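Protein K7 (Vaccinia virus WR, PDB 3JRV) binds the human DEAD-box RNA helicase DDX3 as well as TRAF6 and IRAK2, blocking IRF3 and NF-kappa-B activation so that the virus evades innate immunity. Local coordinates at residues I34-H39 against R52-L57; N38-I41 against D46-S49; E75-M80 against T109-Y114; E96-T101 against D134-I139. All coordinates share one frame; numbering follows the deposited sequence.

Contact 1: I34-H39 against R52-L57; sequences ITWRNH and RLYKEL
Tyr54 sets the edge of its phenol ring against the indole face of Trp36, and these two aromatic side chains make essentially the whole contact between 34-39 and 52-57. The ring planes stand at 65° and the centroid of the Tyr54 ring lies 4.9 Å from that of the six-membered ring of Trp36, which defines an edge-to-face (T-shaped) pair. Tyr54 CE2 sits 3.4 Å above the Trp36 indole plane, displaced toward the rim, and comes within 3.5 Å of both Trp36 CG and Trp36 CD2; Tyr54 CD2 lies 3.7 Å from Trp36 CE3. The indole is carried out to helix 52-58 with its CG anti to the backbone N (chi1 -179°). Each residue's CB also points at the opposing helix, and the CA atoms of Trp36 and Tyr54 are 9.6 Å apart, a spacing bridged by rings.

The pair joins two helices of the all-helical Bcl-2-like fold; aromatic side chains of the bound DDX3 peptide pack on Ile34, Thr35 and Asn38 of the same segment as Trp36. The phenol hydroxyl hydrogen-bonds to Glu32 OE2, one turn before Trp36 on helix 26-42. Chemically, the buried interface relies on dispersion and on the weak attraction of polarised ring C-H groups for an indole pi cloud, and the hydroxyl bond to Glu32 would be expected to limit how far the tyrosine can shift.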
loop_
_atom_site.group_PDB
_atom_site.type_symbol
_atom_site.label_atom_id
_atom_site.label_comp_id
_atom_site.label_asym_id
_atom_site.label_seq_id
_atom_site.Cartn_x
_atom_site.Cartn_y
_atom_site.Cartn_z
ATOM N N ILE A 34 1.402 0.741 -3.298
ATOM C CA ILE A 34 0.086 1.369 -3.137
ATOM C C ILE A 34 -0.326 2.070 -4.448
ATOM O O ILE A 34 -1.501 1.982 -4.889
ATOM C CB ILE A 34 0.106 2.367 -1.942
ATOM C CG1 ILE A 34 0.303 1.580 -0.618
ATOM C CG2 ILE A 34 -1.169 3.251 -1.968
ATOM C CD1 ILE A 34 -0.748 0.482 -0.365
ATOM N N THR A 35 0.635 2.694 -5.121
ATOM C CA THR A 35 0.318 3.245 -6.460
ATOM C C THR A 35 -0.060 2.150 -7.471
ATOM O O THR A 35 -1.049 2.243 -8.207
ATOM C CB THR A 35 1.506 4.017 -7.000
ATOM O OG1 THR A 35 1.720 5.159 -6.169
ATOM C CG2 THR A 35 1.260 4.410 -8.479
ATOM N N TRP A 36 0.676 1.045 -7.461
ATOM C CA TRP A 36 0.421 -0.038 -8.389
ATOM C C TRP A 36 -1.019 -0.587 -8.247
ATOM O O TRP A 36 -1.646 -0.938 -9.247
ATOM C CB TRP A 36 1.474 -1.141 -8.163
ATOM C CG TRP A 36 1.313 -2.313 -9.106
ATOM C CD1 TRP A 36 1.827 -2.422 -10.397
ATOM C CD2 TRP A 36 0.714 -3.580 -8.814
ATOM N NE1 TRP A 36 1.536 -3.663 -10.921
ATOM C CE2 TRP A 36 0.865 -4.399 -9.969
ATOM C CE3 TRP A 36 0.094 -4.123 -7.664
ATOM C CZ2 TRP A 36 0.401 -5.727 -10.013
ATOM C CZ3 TRP A 36 -0.382 -5.447 -7.712
ATOM C CH2 TRP A 36 -0.217 -6.237 -8.879
ATOM N N ARG A 37 -1.547 -0.706 -7.020
ATOM C CA ARG A 37 -2.908 -1.267 -6.861
ATOM C C ARG A 37 -3.953 -0.351 -7.548
ATOM O O ARG A 37 -5.027 -0.820 -7.891
ATOM C CB ARG A 37 -3.261 -1.415 -5.359
ATOM C CG ARG A 37 -2.391 -2.554 -4.705
ATOM C CD ARG A 37 -2.723 -3.951 -5.288
ATOM N NE ARG A 37 -4.137 -4.313 -5.097
ATOM C CZ ARG A 37 -4.652 -4.902 -4.007
ATOM N NH1 ARG A 37 -3.899 -5.150 -2.933
ATOM N NH2 ARG A 37 -5.965 -5.159 -3.947
ATOM N N ASN A 38 -3.649 0.935 -7.705
ATOM C CA ASN A 38 -4.513 1.857 -8.515
ATOM C C ASN A 38 -4.213 1.698 -10.006
ATOM O O ASN A 38 -5.116 1.505 -10.838
ATOM C CB ASN A 38 -4.239 3.303 -8.080
ATOM C CG ASN A 38 -5.041 4.302 -8.884
ATOM O OD1 ASN A 38 -4.533 4.864 -9.870
ATOM N ND2 ASN A 38 -6.269 4.536 -8.480
ATOM N N HIS A 39 -2.933 1.807 -10.330
ATOM C CA HIS A 39 -2.470 1.814 -11.725
ATOM C C HIS A 39 -2.881 0.573 -12.494
ATOM O O HIS A 39 -3.250 0.660 -13.676
ATOM C CB HIS A 39 -0.944 1.957 -11.706
ATOM C CG HIS A 39 -0.334 2.205 -13.052
ATOM N ND1 HIS A 39 0.004 1.179 -13.905
ATOM C CD2 HIS A 39 0.125 3.349 -13.620
ATOM C CE1 HIS A 39 0.595 1.688 -14.977
ATOM N NE2 HIS A 39 0.731 2.994 -14.800
ATOM N N ARG A 52 6.730 -12.545 -6.021
ATOM C CA ARG A 52 6.350 -13.010 -4.679
ATOM C C ARG A 52 6.276 -11.876 -3.669
ATOM O O ARG A 52 5.521 -11.983 -2.708
ATOM C CB ARG A 52 7.264 -14.160 -4.175
ATOM C CG ARG A 52 7.134 -15.451 -5.011
ATOM C CD ARG A 52 8.015 -16.603 -4.474
ATOM N NE ARG A 52 7.426 -17.103 -3.229
ATOM C CZ ARG A 52 8.098 -17.464 -2.131
ATOM N NH1 ARG A 52 9.420 -17.406 -2.089
ATOM N NH2 ARG A 52 7.441 -17.881 -1.055
ATOM N N LEU A 53 7.085 -10.818 -3.843
ATOM C CA LEU A 53 7.092 -9.697 -2.901
ATOM C C LEU A 53 5.743 -8.955 -2.930
ATOM O O LEU A 53 5.078 -8.778 -1.897
ATOM C CB LEU A 53 8.257 -8.762 -3.209
ATOM C CG LEU A 53 8.382 -7.482 -2.379
ATOM C CD1 LEU A 53 8.469 -7.828 -0.882
ATOM C CD2 LEU A 53 9.579 -6.672 -2.886
ATOM N N TYR A 54 5.324 -8.539 -4.119
ATOM C CA TYR A 54 3.982 -7.931 -4.266
ATOM C C TYR A 54 2.886 -8.872 -3.808
ATOM O O TYR A 54 1.952 -8.433 -3.143
ATOM C CB TYR A 54 3.733 -7.526 -5.722
ATOM C CG TYR A 54 4.126 -6.112 -6.047
ATOM C CD1 TYR A 54 5.233 -5.497 -5.477
ATOM C CD2 TYR A 54 3.454 -5.428 -7.071
ATOM C CE1 TYR A 54 5.659 -4.213 -5.882
ATOM C CE2 TYR A 54 3.825 -4.146 -7.428
ATOM C CZ TYR A 54 4.894 -3.523 -6.827
ATOM O OH TYR A 54 5.240 -2.289 -7.312
ATOM N N LYS A 55 2.970 -10.154 -4.147
ATOM C CA LYS A 55 1.938 -11.127 -3.696
ATOM C C LYS A 55 1.870 -11.139 -2.161
ATOM O O LYS A 55 0.777 -11.203 -1.595
ATOM C CB LYS A 55 2.207 -12.521 -4.283
ATOM C CG LYS A 55 1.800 -12.570 -5.767
ATOM C CD LYS A 55 2.078 -13.923 -6.374
ATOM C CE LYS A 55 1.744 -13.908 -7.853
ATOM N NZ LYS A 55 2.535 -14.979 -8.499
ATOM N N GLU A 56 3.030 -11.086 -1.480
ATOM C CA GLU A 56 2.996 -11.036 -0.017
ATOM C C GLU A 56 2.287 -9.792 0.488
ATOM O O GLU A 56 1.487 -9.873 1.437
ATOM C CB GLU A 56 4.406 -11.056 0.588
ATOM C CG GLU A 56 4.995 -12.412 0.891
ATOM C CD GLU A 56 4.054 -13.459 1.492
ATOM O OE1 GLU A 56 3.447 -13.353 2.604
ATOM O OE2 GLU A 56 4.073 -14.520 0.881
ATOM N N LEU A 57 2.570 -8.638 -0.129
ATOM C CA LEU A 57 1.890 -7.386 0.266
ATOM C C LEU A 57 0.395 -7.498 0.005
ATOM O O LEU A 57 -0.403 -6.985 0.823
ATOM C CB LEU A 57 2.475 -6.150 -0.458
ATOM C CG LEU A 57 3.982 -5.955 -0.145
ATOM C CD1 LEU A 57 4.469 -4.747 -0.991
ATOM C CD2 LEU A 57 4.143 -5.655 1.320
#

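Contact 2: N38-I41 against D46-S49; sequences NHVI and DITS
Val40 meets the backbone of the turn at Ile47 with one methyl and the side chain of Ile47 with the other. Val40 CG2 packs 3.7 Å from Ile47 CA and 3.8 Å from Ile47 N, and Val40 CG2 is also 3.9 Å from Asp46 C. Val40 CG1 makes the looser contact, 4.2 Å from Ile47 CD1, where the two side chains cross at about a right angle. With chi1 at 75°, CG1 lies between backbone N and carbonyl carbon, while CG2 is anti to N and is the methyl that meets the turn backbone; the CB of Val40 itself points toward the turn. The contact is van der Waals packing of a valine on side chain and backbone, and Val40 is its buried member.

The second shell is the turn itself. Residues 46-49 form a type I beta turn, closed by the backbone bond from Ser49 N to Asp46 O. The CB of Asp46 points away from the helix, and its OD1 takes two bonds from Thr48. Thr48 N to Asp46 OD1 is 2.9 Å, with an N-H...O angle of 152°; it makes an Asx turn and arrives on the anti side of the carboxylate. Thr48 OG1 donates at 2.7 Å to Asp46 OD1 from 42° out of the carboxylate plane, on the same face as the amide. The two grips hold the carboxylate against the turn backbone.

Beyond this, Lys45 also touches Val40, and Ile41 packs on Tyr114 of helix 95-114. Within the Bcl-2-like fold, the contact thus folds the loop leading to helix 52-58 back against the C-terminal end of helix 26-42.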
loop_
_atom_site.group_PDB
_atom_site.type_symbol
_atom_site.label_atom_id
_atom_site.label_comp_id
_atom_site.label_asym_id
_atom_site.label_seq_id
_atom_site.Cartn_x
_atom_site.Cartn_y
_atom_site.Cartn_z
ATOM N N ASN A 38 -3.649 0.935 -7.705
ATOM C CA ASN A 38 -4.513 1.857 -8.515
ATOM C C ASN A 38 -4.213 1.698 -10.006
ATOM O O ASN A 38 -5.116 1.505 -10.838
ATOM C CB ASN A 38 -4.239 3.303 -8.080
ATOM C CG ASN A 38 -5.041 4.302 -8.884
ATOM O OD1 ASN A 38 -4.533 4.864 -9.870
ATOM N ND2 ASN A 38 -6.269 4.536 -8.480
ATOM N N HIS A 39 -2.933 1.807 -10.330
ATOM C CA HIS A 39 -2.470 1.814 -11.725
ATOM C C HIS A 39 -2.881 0.573 -12.494
ATOM O O HIS A 39 -3.250 0.660 -13.676
ATOM C CB HIS A 39 -0.944 1.957 -11.706
ATOM C CG HIS A 39 -0.334 2.205 -13.052
ATOM N ND1 HIS A 39 0.004 1.179 -13.905
ATOM C CD2 HIS A 39 0.125 3.349 -13.620
ATOM C CE1 HIS A 39 0.595 1.688 -14.977
ATOM N NE2 HIS A 39 0.731 2.994 -14.800
ATOM N N VAL A 40 -2.800 -0.597 -11.850
ATOM C CA VAL A 40 -3.082 -1.866 -12.508
ATOM C C VAL A 40 -4.550 -1.921 -12.931
ATOM O O VAL A 40 -4.865 -2.518 -13.957
ATOM C CB VAL A 40 -2.675 -3.070 -11.558
ATOM C CG1 VAL A 40 -3.711 -3.219 -10.442
ATOM C CG2 VAL A 40 -2.500 -4.364 -12.360
ATOM N N ILE A 41 -5.424 -1.217 -12.192
ATOM C CA ILE A 41 -6.864 -1.152 -12.565
ATOM C C ILE A 41 -7.093 -0.052 -13.631
ATOM O O ILE A 41 -7.736 -0.304 -14.678
ATOM C CB ILE A 41 -7.751 -0.836 -11.336
ATOM C CG1 ILE A 41 -7.598 -1.893 -10.237
ATOM C CG2 ILE A 41 -9.232 -0.722 -11.751
ATOM C CD1 ILE A 41 -7.834 -3.325 -10.678
ATOM N N ASP A 46 -2.065 -6.527 -16.065
ATOM C CA ASP A 46 -2.412 -7.842 -15.533
ATOM C C ASP A 46 -2.003 -7.873 -14.049
ATOM O O ASP A 46 -0.802 -7.821 -13.709
ATOM C CB ASP A 46 -1.659 -8.893 -16.365
ATOM C CG ASP A 46 -2.091 -10.324 -16.067
ATOM O OD1 ASP A 46 -2.568 -10.568 -14.928
ATOM O OD2 ASP A 46 -1.922 -11.209 -16.962
ATOM N N ILE A 47 -2.988 -8.026 -13.175
ATOM C CA ILE A 47 -2.739 -8.026 -11.726
ATOM C C ILE A 47 -1.951 -9.275 -11.287
ATOM O O ILE A 47 -1.423 -9.326 -10.163
ATOM C CB ILE A 47 -4.061 -7.969 -10.967
ATOM C CG1 ILE A 47 -3.826 -7.565 -9.487
ATOM C CG2 ILE A 47 -4.899 -9.245 -11.212
ATOM C CD1 ILE A 47 -4.970 -6.831 -8.832
ATOM N N THR A 48 -1.909 -10.290 -12.143
ATOM C CA THR A 48 -1.154 -11.514 -11.831
ATOM C C THR A 48 0.323 -11.427 -12.236
ATOM O O THR A 48 1.127 -12.276 -11.868
ATOM C CB THR A 48 -1.736 -12.782 -12.528
ATOM O OG1 THR A 48 -1.438 -12.774 -13.932
ATOM C CG2 THR A 48 -3.220 -12.939 -12.301
ATOM N N SER A 49 0.693 -10.399 -12.986
ATOM C CA SER A 49 2.053 -10.295 -13.503
ATOM C C SER A 49 2.892 -9.522 -12.493
ATOM O O SER A 49 3.234 -8.332 -12.682
ATOM C CB SER A 49 2.058 -9.619 -14.876
ATOM O OG SER A 49 1.435 -10.444 -15.857
#

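Contact 3: E75-M80 against T109-Y114; sequences EIVEAM and TEHWGY
Val77 and His111 mark the closest backbone approach of the two helical segments, their CA atoms 7.8 Å apart. Both segments are the C-terminal turns of their helices, 70-80 and 95-114, with regular backbone bonds such as Met80 N to Ile76 O and Gly113 N to Thr109 O. At that point the CB of each residue is directed at the other helix. Val77 sends in CG1, the branch anti to its backbone N (chi1 170°), which reaches His111 CD2 at 3.5 Å and His111 CG at 3.6 Å. The imidazole is likewise extended from its helix, with chi1 at 176°, and the methyl meets the ring obliquely, nearest its CD2 and CG atoms.

This packing belongs to the all-helical Bcl-2-like fold of the poxvirus family, in which helix 95-114 runs through the middle of the chain's helices; here the last turns of helix 70-80 pack against its C-terminal part, and Ile108 extends the apolar surface under both Val77 and Met80.

One turn after Val77, Met80, modelled as selenomethionine, approaches the indole of Trp112. Met80 CG is 4.1 Å from Trp112 CZ2. The carbonyl oxygen Met80 O lies 3.9 Å from Trp112 CZ2, in the ring plane at the indole edge, so the rim of the benzo ring meets the last turn of helix 70-80. Bends at chi2 and chi3 fold the selenomethionine chain, which also touches His85 and Ser124. The indole also makes a cation-pi interaction with Arg121.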
loop_
_atom_site.group_PDB
_atom_site.type_symbol
_atom_site.label_atom_id
_atom_site.label_comp_id
_atom_site.label_asym_id
_atom_site.label_seq_id
_atom_site.Cartn_x
_atom_site.Cartn_y
_atom_site.Cartn_z
ATOM N N GLU A 75 -16.715 1.447 5.018
ATOM C CA GLU A 75 -16.873 2.749 5.686
ATOM C C GLU A 75 -15.617 3.616 5.569
ATOM O O GLU A 75 -15.699 4.777 5.172
ATOM C CB GLU A 75 -17.249 2.546 7.160
ATOM C CG GLU A 75 -17.747 3.775 7.891
ATOM C CD GLU A 75 -17.860 3.531 9.385
ATOM O OE1 GLU A 75 -18.336 2.435 9.767
ATOM O OE2 GLU A 75 -17.409 4.398 10.177
ATOM N N ILE A 76 -14.458 3.061 5.929
ATOM C CA ILE A 76 -13.190 3.806 5.874
ATOM C C ILE A 76 -12.903 4.296 4.443
ATOM O O ILE A 76 -12.437 5.425 4.236
ATOM C CB ILE A 76 -12.016 2.928 6.381
ATOM C CG1 ILE A 76 -12.164 2.668 7.879
ATOM C CG2 ILE A 76 -10.641 3.583 6.090
ATOM C CD1 ILE A 76 -11.256 1.551 8.438
ATOM N N VAL A 77 -13.191 3.450 3.456
ATOM C CA VAL A 77 -12.916 3.797 2.060
ATOM C C VAL A 77 -13.804 4.946 1.582
ATOM O O VAL A 77 -13.329 5.895 0.952
ATOM C CB VAL A 77 -13.046 2.587 1.119
ATOM C CG1 VAL A 77 -13.001 3.050 -0.308
ATOM C CG2 VAL A 77 -11.903 1.592 1.355
ATOM N N GLU A 78 -15.090 4.859 1.917
ATOM C CA GLU A 78 -16.017 5.966 1.728
ATOM C C GLU A 78 -15.504 7.257 2.377
ATOM O O GLU A 78 -15.539 8.313 1.751
ATOM C CB GLU A 78 -17.405 5.584 2.247
ATOM N N ALA A 79 -14.989 7.178 3.604
ATOM C CA ALA A 79 -14.537 8.375 4.324
ATOM C C ALA A 79 -13.315 9.031 3.681
ATOM O O ALA A 79 -13.210 10.264 3.587
ATOM C CB ALA A 79 -14.240 8.042 5.790
HETATM N N MSE A 80 -12.345 8.202 3.308
HETATM C CA MSE A 80 -11.141 8.697 2.661
HETATM C C MSE A 80 -11.424 9.267 1.254
HETATM O O MSE A 80 -10.696 10.142 0.773
HETATM C CB MSE A 80 -10.089 7.590 2.647
HETATM C CG MSE A 80 -8.780 7.997 2.035
HETATM SE SE MSE A 80 -7.838 9.358 3.060
HETATM C CE MSE A 80 -7.470 10.521 1.535
ATOM N N THR A 109 -6.788 2.778 -2.805
ATOM C CA THR A 109 -6.325 3.161 -4.145
ATOM C C THR A 109 -6.862 2.213 -5.232
ATOM O O THR A 109 -7.123 2.652 -6.363
ATOM C CB THR A 109 -4.804 3.296 -4.228
ATOM O OG1 THR A 109 -4.203 2.000 -4.078
ATOM C CG2 THR A 109 -4.331 4.262 -3.139
ATOM N N GLU A 110 -7.079 0.938 -4.922
ATOM C CA GLU A 110 -7.757 0.014 -5.843
ATOM C C GLU A 110 -9.198 0.488 -6.089
ATOM O O GLU A 110 -9.664 0.528 -7.240
ATOM C CB GLU A 110 -7.816 -1.378 -5.225
ATOM C CG GLU A 110 -8.654 -2.320 -6.036
ATOM C CD GLU A 110 -8.626 -3.711 -5.484
ATOM O OE1 GLU A 110 -9.304 -3.947 -4.467
ATOM O OE2 GLU A 110 -7.930 -4.557 -6.082
ATOM N N HIS A 111 -9.876 0.885 -5.009
ATOM C CA HIS A 111 -11.282 1.289 -5.112
ATOM C C HIS A 111 -11.364 2.511 -6.039
ATOM O O HIS A 111 -12.254 2.590 -6.915
ATOM C CB HIS A 111 -11.851 1.622 -3.716
ATOM C CG HIS A 111 -13.259 2.129 -3.762
ATOM N ND1 HIS A 111 -14.321 1.291 -4.023
ATOM C CD2 HIS A 111 -13.774 3.377 -3.673
ATOM C CE1 HIS A 111 -15.435 2.001 -4.097
ATOM N NE2 HIS A 111 -15.134 3.271 -3.886
ATOM N N TRP A 112 -10.465 3.473 -5.823
ATOM C CA TRP A 112 -10.391 4.662 -6.673
ATOM C C TRP A 112 -10.246 4.192 -8.131
ATOM O O TRP A 112 -10.970 4.652 -9.025
ATOM C CB TRP A 112 -9.244 5.588 -6.262
ATOM C CG TRP A 112 -9.529 6.339 -5.046
ATOM C CD1 TRP A 112 -10.782 6.703 -4.593
ATOM C CD2 TRP A 112 -8.589 6.956 -4.148
ATOM N NE1 TRP A 112 -10.667 7.489 -3.474
ATOM C CE2 TRP A 112 -9.341 7.629 -3.155
ATOM C CE3 TRP A 112 -7.196 6.990 -4.080
ATOM C CZ2 TRP A 112 -8.739 8.317 -2.097
ATOM C CZ3 TRP A 112 -6.589 7.673 -3.016
ATOM C CH2 TRP A 112 -7.372 8.338 -2.053
ATOM N N GLY A 113 -9.365 3.229 -8.398
ATOM C CA GLY A 113 -9.201 2.789 -9.787
ATOM C C GLY A 113 -10.491 2.198 -10.366
ATOM O O GLY A 113 -10.805 2.401 -11.562
ATOM N N TYR A 114 -11.235 1.435 -9.555
ATOM C CA TYR A 114 -12.512 0.876 -10.013
ATOM C C TYR A 114 -13.467 2.002 -10.392
ATOM O O TYR A 114 -14.330 1.779 -11.239
ATOM C CB TYR A 114 -13.194 -0.006 -8.950
ATOM C CG TYR A 114 -12.752 -1.463 -8.964
ATOM C CD1 TYR A 114 -11.438 -1.836 -8.678
ATOM C CD2 TYR A 114 -13.644 -2.473 -9.340
ATOM C CE1 TYR A 114 -11.073 -3.181 -8.637
ATOM C CE2 TYR A 114 -13.255 -3.812 -9.407
ATOM C CZ TYR A 114 -11.961 -4.161 -9.056
ATOM O OH TYR A 114 -11.622 -5.512 -9.009
#

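Contact 4: E96-T101 against D134-I139; sequences ESLFAT and DDNINI
The axes of segments 96-101 and 134-139, on helices 95-114 and 134-148, cross nearly perpendicularly, at -82°, with a closest approach of 10.6 Å. The Bcl-2-like bundle brings the start of helix 95-114 against the first turns of helix 134-148 in this way, and Leu98 and Asn136, with CA atoms 7.2 Å apart, mark the crossing. Leu98 points its CB at the other helix and spreads both methyls over Asn136. Leu98 CD2 lies 3.4 Å from the backbone atom Asn136 O and 3.7 Å from Asn136 CB, while Leu98 CD1 rests 4.0 Å from Asn136 CG. Carried anti to the backbone N (chi1 171°), the leucine branch runs past the asparagine side chain in the opposite direction.

The amide itself is not held by the leucine. Asn136 ND2 donates to the backbone oxygens of Leu131 and Val92, so this buried polar group is tied to Leu131, on helix 128-131, and to Val92, in the loop before helix 95-114, while its aliphatic carbon packs on Leu98.

One turn further on, Ile139 completes the apolar patch. Ile139 CG2, the branch anti to the backbone N, is 4.1 Å from Leu98 CD2 and sits at a slant to the Phe99 ring, which also stacks on Phe60 and meets the ring of Phe143. Within helix 95-114, Ser97 O is gripped twice by Thr101: the backbone N comes from one face of the carbonyl plane, and Thr101 OG1 donates from the other at 2.7 Å, tilted 34° out of that plane.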
loop_
_atom_site.group_PDB
_atom_site.type_symbol
_atom_site.label_atom_id
_atom_site.label_comp_id
_atom_site.label_asym_id
_atom_site.label_seq_id
_atom_site.Cartn_x
_atom_site.Cartn_y
_atom_site.Cartn_z
ATOM N N GLU A 96 0.109 -6.089 13.478
ATOM C CA GLU A 96 -1.192 -6.342 12.863
ATOM C C GLU A 96 -1.795 -5.024 12.365
ATOM O O GLU A 96 -2.333 -4.971 11.240
ATOM C CB GLU A 96 -2.199 -7.015 13.805
ATOM C CG GLU A 96 -3.471 -7.489 13.061
ATOM C CD GLU A 96 -4.491 -8.248 13.966
ATOM O OE1 GLU A 96 -4.359 -8.159 15.215
ATOM O OE2 GLU A 96 -5.436 -8.906 13.432
ATOM N N SER A 97 -1.699 -3.984 13.187
ATOM C CA SER A 97 -2.219 -2.665 12.817
ATOM C C SER A 97 -1.471 -2.125 11.590
ATOM O O SER A 97 -2.079 -1.543 10.678
ATOM C CB SER A 97 -2.109 -1.680 13.994
ATOM O OG SER A 97 -2.785 -0.499 13.646
ATOM N N LEU A 98 -0.156 -2.343 11.545
ATOM C CA LEU A 98 0.640 -1.845 10.428
ATOM C C LEU A 98 0.164 -2.541 9.136
ATOM O O LEU A 98 -0.028 -1.875 8.084
ATOM C CB LEU A 98 2.129 -2.121 10.703
ATOM C CG LEU A 98 3.085 -1.844 9.515
ATOM C CD1 LEU A 98 3.026 -0.336 9.170
ATOM C CD2 LEU A 98 4.510 -2.261 9.942
ATOM N N PHE A 99 0.090 -3.874 9.171
ATOM C CA PHE A 99 -0.285 -4.638 7.962
ATOM C C PHE A 99 -1.710 -4.318 7.543
ATOM O O PHE A 99 -1.994 -4.208 6.344
ATOM C CB PHE A 99 -0.076 -6.153 8.087
ATOM C CG PHE A 99 1.351 -6.578 8.333
ATOM C CD1 PHE A 99 2.401 -5.668 8.277
ATOM C CD2 PHE A 99 1.626 -7.925 8.565
ATOM C CE1 PHE A 99 3.757 -6.100 8.510
ATOM C CE2 PHE A 99 2.970 -8.378 8.808
ATOM C CZ PHE A 99 4.022 -7.465 8.743
ATOM N N ALA A 100 -2.616 -4.169 8.514
ATOM C CA ALA A 100 -4.001 -3.756 8.199
ATOM C C ALA A 100 -4.010 -2.398 7.529
ATOM O O ALA A 100 -4.808 -2.160 6.614
ATOM C CB ALA A 100 -4.823 -3.703 9.467
ATOM N N THR A 101 -3.145 -1.492 7.968
ATOM C CA THR A 101 -3.162 -0.113 7.451
ATOM C C THR A 101 -2.640 -0.130 6.008
ATOM O O THR A 101 -3.192 0.540 5.135
ATOM C CB THR A 101 -2.294 0.833 8.312
ATOM O OG1 THR A 101 -2.830 0.861 9.637
ATOM C CG2 THR A 101 -2.262 2.300 7.788
ATOM N N ASP A 134 10.999 3.802 12.070
ATOM C CA ASP A 134 12.047 2.762 12.012
ATOM C C ASP A 134 11.551 1.415 12.555
ATOM O O ASP A 134 11.840 0.361 11.989
ATOM C CB ASP A 134 13.307 3.237 12.752
ATOM C CG ASP A 134 14.150 4.201 11.931
ATOM O OD1 ASP A 134 14.099 4.118 10.688
ATOM O OD2 ASP A 134 14.861 5.053 12.530
ATOM N N ASP A 135 10.721 1.432 13.596
ATOM C CA ASP A 135 10.232 0.157 14.122
ATOM C C ASP A 135 9.311 -0.536 13.142
ATOM O O ASP A 135 9.378 -1.764 12.962
ATOM C CB ASP A 135 9.544 0.330 15.487
ATOM C CG ASP A 135 9.284 -1.001 16.209
ATOM O OD1 ASP A 135 10.198 -1.858 16.368
ATOM O OD2 ASP A 135 8.128 -1.186 16.647
ATOM N N ASN A 136 8.457 0.253 12.489
ATOM C CA ASN A 136 7.544 -0.354 11.541
ATOM C C ASN A 136 8.282 -0.892 10.313
ATOM O O ASN A 136 7.922 -1.911 9.755
ATOM C CB ASN A 136 6.420 0.620 11.151
ATOM C CG ASN A 136 5.370 0.714 12.251
ATOM O OD1 ASN A 136 5.261 -0.208 13.079
ATOM N ND2 ASN A 136 4.583 1.777 12.258
ATOM N N ILE A 137 9.268 -0.135 9.845
ATOM C CA ILE A 137 10.152 -0.626 8.770
ATOM C C ILE A 137 10.770 -1.963 9.148
ATOM O O ILE A 137 10.743 -2.914 8.362
ATOM C CB ILE A 137 11.247 0.393 8.423
ATOM C CG1 ILE A 137 10.592 1.600 7.763
ATOM C CG2 ILE A 137 12.336 -0.269 7.530
ATOM C CD1 ILE A 137 11.572 2.744 7.540
ATOM N N ASN A 138 11.262 -2.054 10.388
ATOM C CA ASN A 138 11.858 -3.302 10.831
ATOM C C ASN A 138 10.853 -4.449 10.937
ATOM O O ASN A 138 11.153 -5.573 10.524
ATOM C CB ASN A 138 12.593 -3.081 12.142
ATOM C CG ASN A 138 13.907 -2.305 11.919
ATOM O OD1 ASN A 138 14.444 -2.267 10.790
ATOM N ND2 ASN A 138 14.402 -1.664 12.957
ATOM N N ILE A 139 9.659 -4.150 11.463
ATOM C CA ILE A 139 8.618 -5.163 11.568
ATOM C C ILE A 139 8.359 -5.720 10.148
ATOM O O ILE A 139 8.250 -6.924 9.941
ATOM C CB ILE A 139 7.324 -4.579 12.154
ATOM C CG1 ILE A 139 7.518 -4.359 13.664
ATOM C CG2 ILE A 139 6.127 -5.543 11.890
ATOM C CD1 ILE A 139 6.470 -3.477 14.272
#

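Overall arrangement
From the N terminus, helix 26-42 opens contacts 1 and 2 together, sharing Asn38 and His39. Contact 2 closes first, on the loop at 46-49, and lies within the span 34-57 that contact 1 closes on helix 52-58; they touch where Trp36 CH2 lies 3.6 Å from Ile47 O. Both close before helix 70-80 opens contact 3. Contacts 3 and 4 then cross, because 96-101 falls between the segments of contact 3 and 134-139 follows them; they tie helix 70-80 and helix 134-148 to the two ends of helix 95-114. Asn38 ND2, 3.0 Å from Thr109 O, joins contacts 1 and 2 to contact 3. Contacts 2 and 4 lie on opposite sides of the chain's centre.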